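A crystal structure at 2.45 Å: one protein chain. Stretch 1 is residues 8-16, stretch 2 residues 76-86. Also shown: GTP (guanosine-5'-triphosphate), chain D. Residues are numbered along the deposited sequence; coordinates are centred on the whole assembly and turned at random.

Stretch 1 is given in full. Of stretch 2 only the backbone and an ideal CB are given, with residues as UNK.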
ATOM      1  N   ARG B   8       4.513  17.457 -12.202  1.00 67.38           N
ATOM      2  CA  ARG B   8       4.702  17.401 -10.722  1.00 66.15           C
ATOM      3  C   ARG B   8       4.083  16.156 -10.058  1.00 63.01           C
ATOM      4  O   ARG B   8       3.480  15.306 -10.705  1.00 60.17           O
ATOM      5  CB  ARG B   8       4.142  18.659 -10.050  1.00 66.91           C
ATOM      6  CG  ARG B   8       4.797  19.942 -10.466  1.00 73.41           C
ATOM      7  CD  ARG B   8       4.416  21.051  -9.523  1.00 77.15           C
ATOM      8  NE  ARG B   8       5.183  21.009  -8.285  1.00 81.28           N
ATOM      9  CZ  ARG B   8       5.001  21.851  -7.267  1.00 86.63           C
ATOM     10  NH1 ARG B   8       4.074  22.799  -7.337  1.00 87.18           N
ATOM     11  NH2 ARG B   8       5.749  21.757  -6.178  1.00 87.19           N
ATOM     12  N   ALA B   9       4.213  16.099  -8.740  1.00 59.19           N
ATOM     13  CA  ALA B   9       3.763  14.966  -7.966  1.00 55.38           C
ATOM     14  C   ALA B   9       2.312  14.935  -7.518  1.00 56.58           C
ATOM     15  O   ALA B   9       1.700  15.972  -7.226  1.00 57.40           O
ATOM     16  CB  ALA B   9       4.666  14.814  -6.755  1.00 50.44           C
ATOM     17  N   VAL B  10       1.775  13.716  -7.487  1.00 52.79           N
ATOM     18  CA  VAL B  10       0.431  13.448  -7.011  1.00 49.49           C
ATOM     19  C   VAL B  10       0.622  12.502  -5.819  1.00 50.06           C
ATOM     20  O   VAL B  10       1.133  11.401  -5.974  1.00 50.32           O
ATOM     21  CB  VAL B  10      -0.439  12.713  -8.037  1.00 46.51           C
ATOM     22  CG1 VAL B  10      -1.827  12.506  -7.445  1.00 39.47           C
ATOM     23  CG2 VAL B  10      -0.507  13.498  -9.337  1.00 46.39           C
ATOM     24  N   LEU B  11       0.225  12.944  -4.634  1.00 47.53           N
ATOM     25  CA  LEU B  11       0.341  12.131  -3.439  1.00 44.26           C
ATOM     26  C   LEU B  11      -0.916  11.305  -3.136  1.00 42.23           C
ATOM     27  O   LEU B  11      -2.024  11.837  -3.126  1.00 47.86           O
ATOM     28  CB  LEU B  11       0.641  13.038  -2.246  1.00 41.51           C
ATOM     29  CG  LEU B  11       1.755  14.054  -2.490  1.00 43.01           C
ATOM     30  CD1 LEU B  11       2.037  14.816  -1.185  1.00 44.20           C
ATOM     31  CD2 LEU B  11       3.008  13.359  -2.994  1.00 43.72           C
ATOM     32  N   PHE B  12      -0.754  10.003  -2.920  1.00 38.34           N
ATOM     33  CA  PHE B  12      -1.885   9.152  -2.553  1.00 35.64           C
ATOM     34  C   PHE B  12      -1.726   8.936  -1.039  1.00 42.39           C
ATOM     35  O   PHE B  12      -0.689   8.437  -0.573  1.00 42.10           O
ATOM     36  CB  PHE B  12      -1.826   7.814  -3.286  1.00 40.76           C
ATOM     37  CG  PHE B  12      -2.174   7.905  -4.743  1.00 45.00           C
ATOM     38  CD1 PHE B  12      -1.304   8.503  -5.649  1.00 48.10           C
ATOM     39  CD2 PHE B  12      -3.398   7.439  -5.207  1.00 50.76           C
ATOM     40  CE1 PHE B  12      -1.653   8.641  -7.001  1.00 47.49           C
ATOM     41  CE2 PHE B  12      -3.749   7.574  -6.556  1.00 51.32           C
ATOM     42  CZ  PHE B  12      -2.868   8.178  -7.451  1.00 45.02           C
ATOM     43  N   VAL B  13      -2.735   9.339  -0.274  1.00 38.37           N
ATOM     44  CA  VAL B  13      -2.681   9.232   1.174  1.00 34.27           C
ATOM     45  C   VAL B  13      -3.997   8.660   1.645  1.00 32.74           C
ATOM     46  O   VAL B  13      -4.965   8.688   0.903  1.00 39.78           O
ATOM     47  CB  VAL B  13      -2.468  10.632   1.845  1.00 36.98           C
ATOM     48  CG1 VAL B  13      -1.109  11.244   1.429  1.00 30.51           C
ATOM     49  CG2 VAL B  13      -3.616  11.562   1.468  1.00 38.30           C
ATOM     50  N   GLY B  14      -4.040   8.152   2.877  1.00 33.44           N
ATOM     51  CA  GLY B  14      -5.261   7.565   3.405  1.00 28.82           C
ATOM     52  C   GLY B  14      -4.909   6.547   4.463  1.00 38.79           C
ATOM     53  O   GLY B  14      -3.731   6.159   4.596  1.00 34.68           O
ATOM     54  N   LEU B  15      -5.920   6.091   5.207  1.00 36.84           N
ATOM     55  CA  LEU B  15      -5.670   5.124   6.276  1.00 40.40           C
ATOM     56  C   LEU B  15      -5.114   3.845   5.689  1.00 40.99           C
ATOM     57  O   LEU B  15      -5.176   3.637   4.475  1.00 41.04           O
ATOM     58  CB  LEU B  15      -6.957   4.785   7.062  1.00 36.31           C
ATOM     59  CG  LEU B  15      -7.735   5.961   7.652  1.00 38.32           C
ATOM     60  CD1 LEU B  15      -9.005   5.435   8.269  1.00 33.81           C
ATOM     61  CD2 LEU B  15      -6.895   6.729   8.652  1.00 29.56           C
ATOM     62  N   CYS B  16      -4.552   3.012   6.554  1.00 40.55           N
ATOM     63  CA  CYS B  16      -4.039   1.707   6.145  1.00 41.61           C
ATOM     64  C   CYS B  16      -5.172   0.947   5.491  1.00 38.67           C
ATOM     65  O   CYS B  16      -6.320   1.074   5.910  1.00 34.74           O
ATOM     66  CB  CYS B  16      -3.585   0.908   7.360  1.00 40.52           C
ATOM     67  SG  CYS B  16      -2.017   1.462   8.006  1.00 42.04           S
ATOM     68  N   UNK B  76       4.806  17.138   0.706  1.00 49.63           N
ATOM     69  CA  UNK B  76       3.741  18.089   0.390  1.00 52.76           C
ATOM     70  C   UNK B  76       4.092  19.271  -0.511  1.00 54.79           C
ATOM     71  O   UNK B  76       3.338  19.575  -1.443  1.00 51.30           O
ATOM     72  CB  UNK B  76       3.195  18.648   1.705  1.00 52.76           C
ATOM     73  N   UNK B  77       5.228  19.925  -0.269  1.00 56.38           N
ATOM     74  CA  UNK B  77       5.594  21.075  -1.099  1.00 60.38           C
ATOM     75  C   UNK B  77       5.833  20.722  -2.576  1.00 59.44           C
ATOM     76  O   UNK B  77       5.846  21.615  -3.424  1.00 62.01           O
ATOM     77  CB  UNK B  77       6.853  21.730  -0.527  1.00 60.38           C
ATOM     78  N   UNK B  78       6.001  19.432  -2.882  1.00 55.19           N
ATOM     79  CA  UNK B  78       6.216  18.962  -4.265  1.00 50.56           C
ATOM     80  C   UNK B  78       4.915  18.522  -4.945  1.00 49.95           C
ATOM     81  O   UNK B  78       4.928  18.130  -6.119  1.00 48.51           O
ATOM     82  CB  UNK B  78       7.210  17.799  -4.271  1.00 50.56           C
ATOM     83  N   UNK B  79       3.797  18.587  -4.219  1.00 46.50           N
ATOM     84  CA  UNK B  79       2.523  18.126  -4.750  1.00 45.65           C
ATOM     85  C   UNK B  79       1.694  19.069  -5.605  1.00 50.96           C
ATOM     86  O   UNK B  79       1.361  20.183  -5.214  1.00 52.66           O
ATOM     87  CB  UNK B  79       1.653  17.696  -3.567  1.00 45.65           C
ATOM     88  N   UNK B  80       1.348  18.580  -6.779  1.00 50.10           N
ATOM     89  CA  UNK B  80       0.505  19.295  -7.700  1.00 51.81           C
ATOM     90  C   UNK B  80      -0.924  18.887  -7.328  1.00 55.38           C
ATOM     91  O   UNK B  80      -1.884  19.639  -7.547  1.00 55.82           O
ATOM     92  CB  UNK B  80       0.848  18.985  -9.158  1.00 51.81           C
ATOM     93  N   UNK B  81      -1.054  17.682  -6.767  1.00 50.16           N
ATOM     94  CA  UNK B  81      -2.352  17.157  -6.374  1.00 48.07           C
ATOM     95  C   UNK B  81      -2.229  16.084  -5.308  1.00 49.03           C
ATOM     96  O   UNK B  81      -1.200  15.426  -5.185  1.00 49.92           O
ATOM     97  CB  UNK B  81      -3.086  16.596  -7.594  1.00 48.07           C
ATOM     98  N   UNK B  82      -3.303  15.915  -4.547  1.00 45.53           N
ATOM     99  CA  UNK B  82      -3.361  14.943  -3.479  1.00 43.58           C
ATOM    100  C   UNK B  82      -4.625  14.137  -3.666  1.00 45.30           C
ATOM    101  O   UNK B  82      -5.686  14.721  -3.880  1.00 49.66           O
ATOM    102  CB  UNK B  82      -3.319  15.610  -2.103  1.00 43.58           C
ATOM    103  N   UNK B  83      -4.503  12.807  -3.622  1.00 40.42           N
ATOM    104  CA  UNK B  83      -5.650  11.904  -3.732  1.00 35.60           C
ATOM    105  C   UNK B  83      -5.747  11.244  -2.384  1.00 39.77           C
ATOM    106  O   UNK B  83      -4.825  10.524  -1.958  1.00 43.86           O
ATOM    107  CB  UNK B  83      -5.504  10.885  -4.864  1.00 35.60           C
ATOM    108  N   UNK B  84      -6.833  11.525  -1.685  1.00 37.30           N
ATOM    109  CA  UNK B  84      -7.041  10.946  -0.370  1.00 35.56           C
ATOM    110  C   UNK B  84      -7.939   9.737  -0.621  1.00 38.20           C
ATOM    111  O   UNK B  84      -9.107   9.884  -1.006  1.00 39.09           O
ATOM    112  CB  UNK B  84      -7.654  11.939   0.619  1.00 35.56           C
ATOM    113  N   UNK B  85      -7.384   8.542  -0.421  1.00 36.25           N
ATOM    114  CA  UNK B  85      -8.130   7.303  -0.643  1.00 36.09           C
ATOM    115  C   UNK B  85      -8.956   6.842   0.555  1.00 37.80           C
ATOM    116  O   UNK B  85      -8.499   6.853   1.689  1.00 42.00           O
ATOM    117  CB  UNK B  85      -7.155   6.190  -1.032  1.00 36.09           C
ATOM    118  N   UNK B  86     -10.181   6.423   0.288  1.00 42.47           N
ATOM    119  CA  UNK B  86     -11.100   5.975   1.333  1.00 40.17           C
ATOM    120  C   UNK B  86     -11.684   4.582   1.058  1.00 43.93           C
ATOM    121  O   UNK B  86     -12.171   4.314  -0.040  1.00 50.26           O
ATOM    122  CB  UNK B  86     -12.238   6.987   1.483  1.00 40.17           C
TER
HETATM  123  PG  GTP D 301      -1.137   0.822   3.582  1.00 36.00           P
HETATM  124  O1G GTP D 301      -1.221   0.135   4.858  1.00 39.61           O
HETATM  125  O2G GTP D 301       0.091   0.472   2.807  1.00 37.02           O
HETATM  126  O3G GTP D 301      -1.269   2.349   3.774  1.00 49.85           O
HETATM  127  O3B GTP D 301      -2.491   0.184   2.724  1.00 40.04           O
HETATM  128  PB  GTP D 301      -2.907   0.539   1.293  1.00 38.06           P
HETATM  129  O1B GTP D 301      -3.874   1.679   1.300  1.00 41.06           O
HETATM  130  O2B GTP D 301      -1.747   0.797   0.352  1.00 40.34           O
HETATM  131  O3A GTP D 301      -3.716  -0.790   0.930  1.00 39.75           O
HETATM  132  PA  GTP D 301      -3.505  -1.799  -0.260  1.00 36.81           P
HETATM  133  O1A GTP D 301      -3.405  -1.140  -1.524  1.00 36.06           O
HETATM  134  O2A GTP D 301      -2.330  -2.695   0.020  1.00 34.64           O
HETATM  135  O5' GTP D 301      -4.912  -2.521  -0.166  1.00 35.00           O
HETATM  136  C5' GTP D 301      -5.218  -3.245   1.013  1.00 33.36           C
HETATM  137  C4' GTP D 301      -6.062  -4.466   0.650  1.00 33.45           C
HETATM  138  O4' GTP D 301      -7.299  -4.071   0.020  1.00 34.43           O
HETATM  139  C3' GTP D 301      -5.398  -5.410  -0.358  1.00 38.55           C
HETATM  140  O3' GTP D 301      -5.670  -6.801  -0.022  1.00 44.29           O
HETATM  141  C2' GTP D 301      -6.020  -5.007  -1.664  1.00 38.28           C
HETATM  142  O2' GTP D 301      -5.912  -5.975  -2.728  1.00 39.69           O
HETATM  143  C1' GTP D 301      -7.454  -4.641  -1.278  1.00 35.12           C
HETATM  144  N9  GTP D 301      -8.063  -3.620  -2.111  1.00 42.72           N
HETATM  145  C8  GTP D 301      -7.485  -2.403  -2.491  1.00 39.50           C
HETATM  146  N7  GTP D 301      -8.327  -1.708  -3.251  1.00 44.55           N
HETATM  147  C5  GTP D 301      -9.497  -2.489  -3.374  1.00 45.67           C
HETATM  148  C6  GTP D 301     -10.725  -2.300  -4.034  1.00 44.49           C
HETATM  149  O6  GTP D 301     -11.115  -1.359  -4.698  1.00 45.32           O
HETATM  150  N1  GTP D 301     -11.688  -3.341  -3.933  1.00 43.92           N
HETATM  151  C2  GTP D 301     -11.463  -4.508  -3.226  1.00 43.05           C
HETATM  152  N2  GTP D 301     -12.434  -5.462  -3.197  1.00 36.06           N
HETATM  153  N3  GTP D 301     -10.277  -4.679  -2.584  1.00 44.60           N
HETATM  154  C4  GTP D 301      -9.314  -3.680  -2.668  1.00 43.84           C

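Strand 81-86 runs parallel to strand 9-13, with an 18° angle between them. The amide N at 83 donates to Leu11 O at 2.7 Å. The amide N at 85 donates to Val13 O at 2.8 Å. Leu11 N donates to the carbonyl O at 81 and Val13 N to that at 83, both at 2.9 Å.

Positions 76 and 77 point CA-to-CB away from stretch 1. Little there restricts the choice, and polar residues would do. They are Lys76 and Ser77. Lys76 NZ is hydrogen-bonded elsewhere in the structure. Ser77 serves through its backbone: Arg8 NH2 gives Ser77 O a weak hydrogen bond of 2.8 Å.

Position 78 points sideways. Its ideal CB lies 4.6 Å from both Arg8 NH2 and Ala9 CB, so small or polar residues fit. It is Ser78, whose carbonyl O accepts a weak bond of 3.4 Å from Ala9 N.

Position 79 also points sideways. Its ideal CB is already 3.8 Å from Leu11 CD1, which favours something small and apolar. Ala79 places CB 3.7 Å from Leu11 CD1.

At 80 the chain turns a corner and CA-to-CB points toward stretch 1. The ideal CB is a tight 3.4 Å from Arg8 CB. This leaves little room, so a small residue or a flexible chain leading away would suit. Arg80 CB sits 3.5 Å from Arg8 CB. Its guanidinium meets Arg8 CG at the edge, and NE is hydrogen-bonded elsewhere in the structure. At the bulge Ala9 O accepts from both Arg80 N (2.7 Å) and the amide N at 81 (3.3 Å).

Position 81 shares a face with Val10 and Phe12. Its ideal CB is 4.3 Å from Val10 CG1; a small or modest apolar group fits. It is Ala81, with CB at that same distance from Val10 CG1.

Position 82 lies on the Leu11 and Val13 face. The backbone is extended, and the ideal CB is 5.4 Å from Val13 CG2, leaving room for a branched aliphatic group. Val82 reaches Val13 CG2 with CG1 at 3.9 Å.

Position 83 returns to the Phe12 face, its ideal CB 4.1 Å from Phe12 CD2. A branched aliphatic would suit. Val83 lays CB over the Phe12 ring, and CG2 meets Val10 CG1 at 3.8 Å.

Position 84 pairs with Val13, its ideal CB 4.1 Å from Val13 CG2. Gly14 beyond has no side chain, so aliphatic or aromatic residues could fit. Phe84 brings CD2 to 3.6 Å from Val13 CG2, and Gly14 CA lies over a ring face.

Position 85 points sideways; an apolar residue could meet Phe12. Val85 CG2 reaches Phe12 CD2 at 4.2 Å. A water bridges Val85 O and Leu15 N.

Position 86 points away, leaving the choice open. It is Val86.

Stretch 2, residues 76-86: KSSARAVVFVV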
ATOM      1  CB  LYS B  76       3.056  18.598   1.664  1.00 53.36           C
ATOM      2  CG  LYS B  76       3.953  19.302   2.643  1.00 58.56           C
ATOM      3  CD  LYS B  76       3.171  19.738   3.867  1.00 60.98           C
ATOM      4  CE  LYS B  76       4.076  20.409   4.885  1.00 61.57           C
ATOM      5  NZ  LYS B  76       3.346  20.762   6.144  1.00 67.16           N
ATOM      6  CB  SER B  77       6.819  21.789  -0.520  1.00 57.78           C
ATOM      7  OG  SER B  77       7.985  20.995  -0.645  1.00 69.98           O
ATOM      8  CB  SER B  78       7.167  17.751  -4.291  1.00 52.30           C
ATOM      9  OG  SER B  78       8.325  17.950  -3.491  1.00 56.71           O
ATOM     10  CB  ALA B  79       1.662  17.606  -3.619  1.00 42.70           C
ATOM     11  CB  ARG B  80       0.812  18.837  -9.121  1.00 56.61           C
ATOM     12  CG  ARG B  80      -0.166  19.291 -10.159  1.00 62.40           C
ATOM     13  CD  ARG B  80       0.222  18.717 -11.508  1.00 72.27           C
ATOM     14  NE  ARG B  80      -0.079  19.642 -12.596  1.00 78.23           N
ATOM     15  CZ  ARG B  80       0.623  20.741 -12.853  1.00 81.88           C
ATOM     16  NH1 ARG B  80       1.675  21.051 -12.104  1.00 81.35           N
ATOM     17  NH2 ARG B  80       0.263  21.540 -13.849  1.00 84.88           N
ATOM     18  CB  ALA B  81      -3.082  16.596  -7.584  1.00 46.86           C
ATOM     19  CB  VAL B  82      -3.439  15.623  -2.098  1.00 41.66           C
ATOM     20  CG1 VAL B  82      -3.617  14.565  -0.981  1.00 37.94           C
ATOM     21  CG2 VAL B  82      -2.192  16.435  -1.872  1.00 38.67           C
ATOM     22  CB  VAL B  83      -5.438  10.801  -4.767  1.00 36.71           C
ATOM     23  CG1 VAL B  83      -6.673   9.877  -4.808  1.00 31.80           C
ATOM     24  CG2 VAL B  83      -5.179  11.425  -6.135  1.00 37.81           C
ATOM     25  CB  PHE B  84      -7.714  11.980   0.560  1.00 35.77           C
ATOM     26  CG  PHE B  84      -7.804  11.550   2.002  1.00 33.12           C
ATOM     27  CD1 PHE B  84      -8.773  10.627   2.419  1.00 33.55           C
ATOM     28  CD2 PHE B  84      -6.912  12.055   2.943  1.00 35.88           C
ATOM     29  CE1 PHE B  84      -8.847  10.211   3.764  1.00 33.22           C
ATOM     30  CE2 PHE B  84      -6.970  11.648   4.304  1.00 34.56           C
ATOM     31  CZ  PHE B  84      -7.937  10.729   4.712  1.00 36.12           C
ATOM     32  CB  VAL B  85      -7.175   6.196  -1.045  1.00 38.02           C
ATOM     33  CG1 VAL B  85      -7.955   4.969  -1.427  1.00 35.03           C
ATOM     34  CG2 VAL B  85      -6.278   6.686  -2.177  1.00 29.92           C
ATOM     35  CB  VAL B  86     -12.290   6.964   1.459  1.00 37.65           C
ATOM     36  CG1 VAL B  86     -13.268   6.512   2.559  1.00 34.59           C
ATOM     37  CG2 VAL B  86     -11.764   8.340   1.741  1.00 39.67           C
TER
HETATM   38  O   HOH W   1      -8.646   6.549   4.419  1.00 39.93           O
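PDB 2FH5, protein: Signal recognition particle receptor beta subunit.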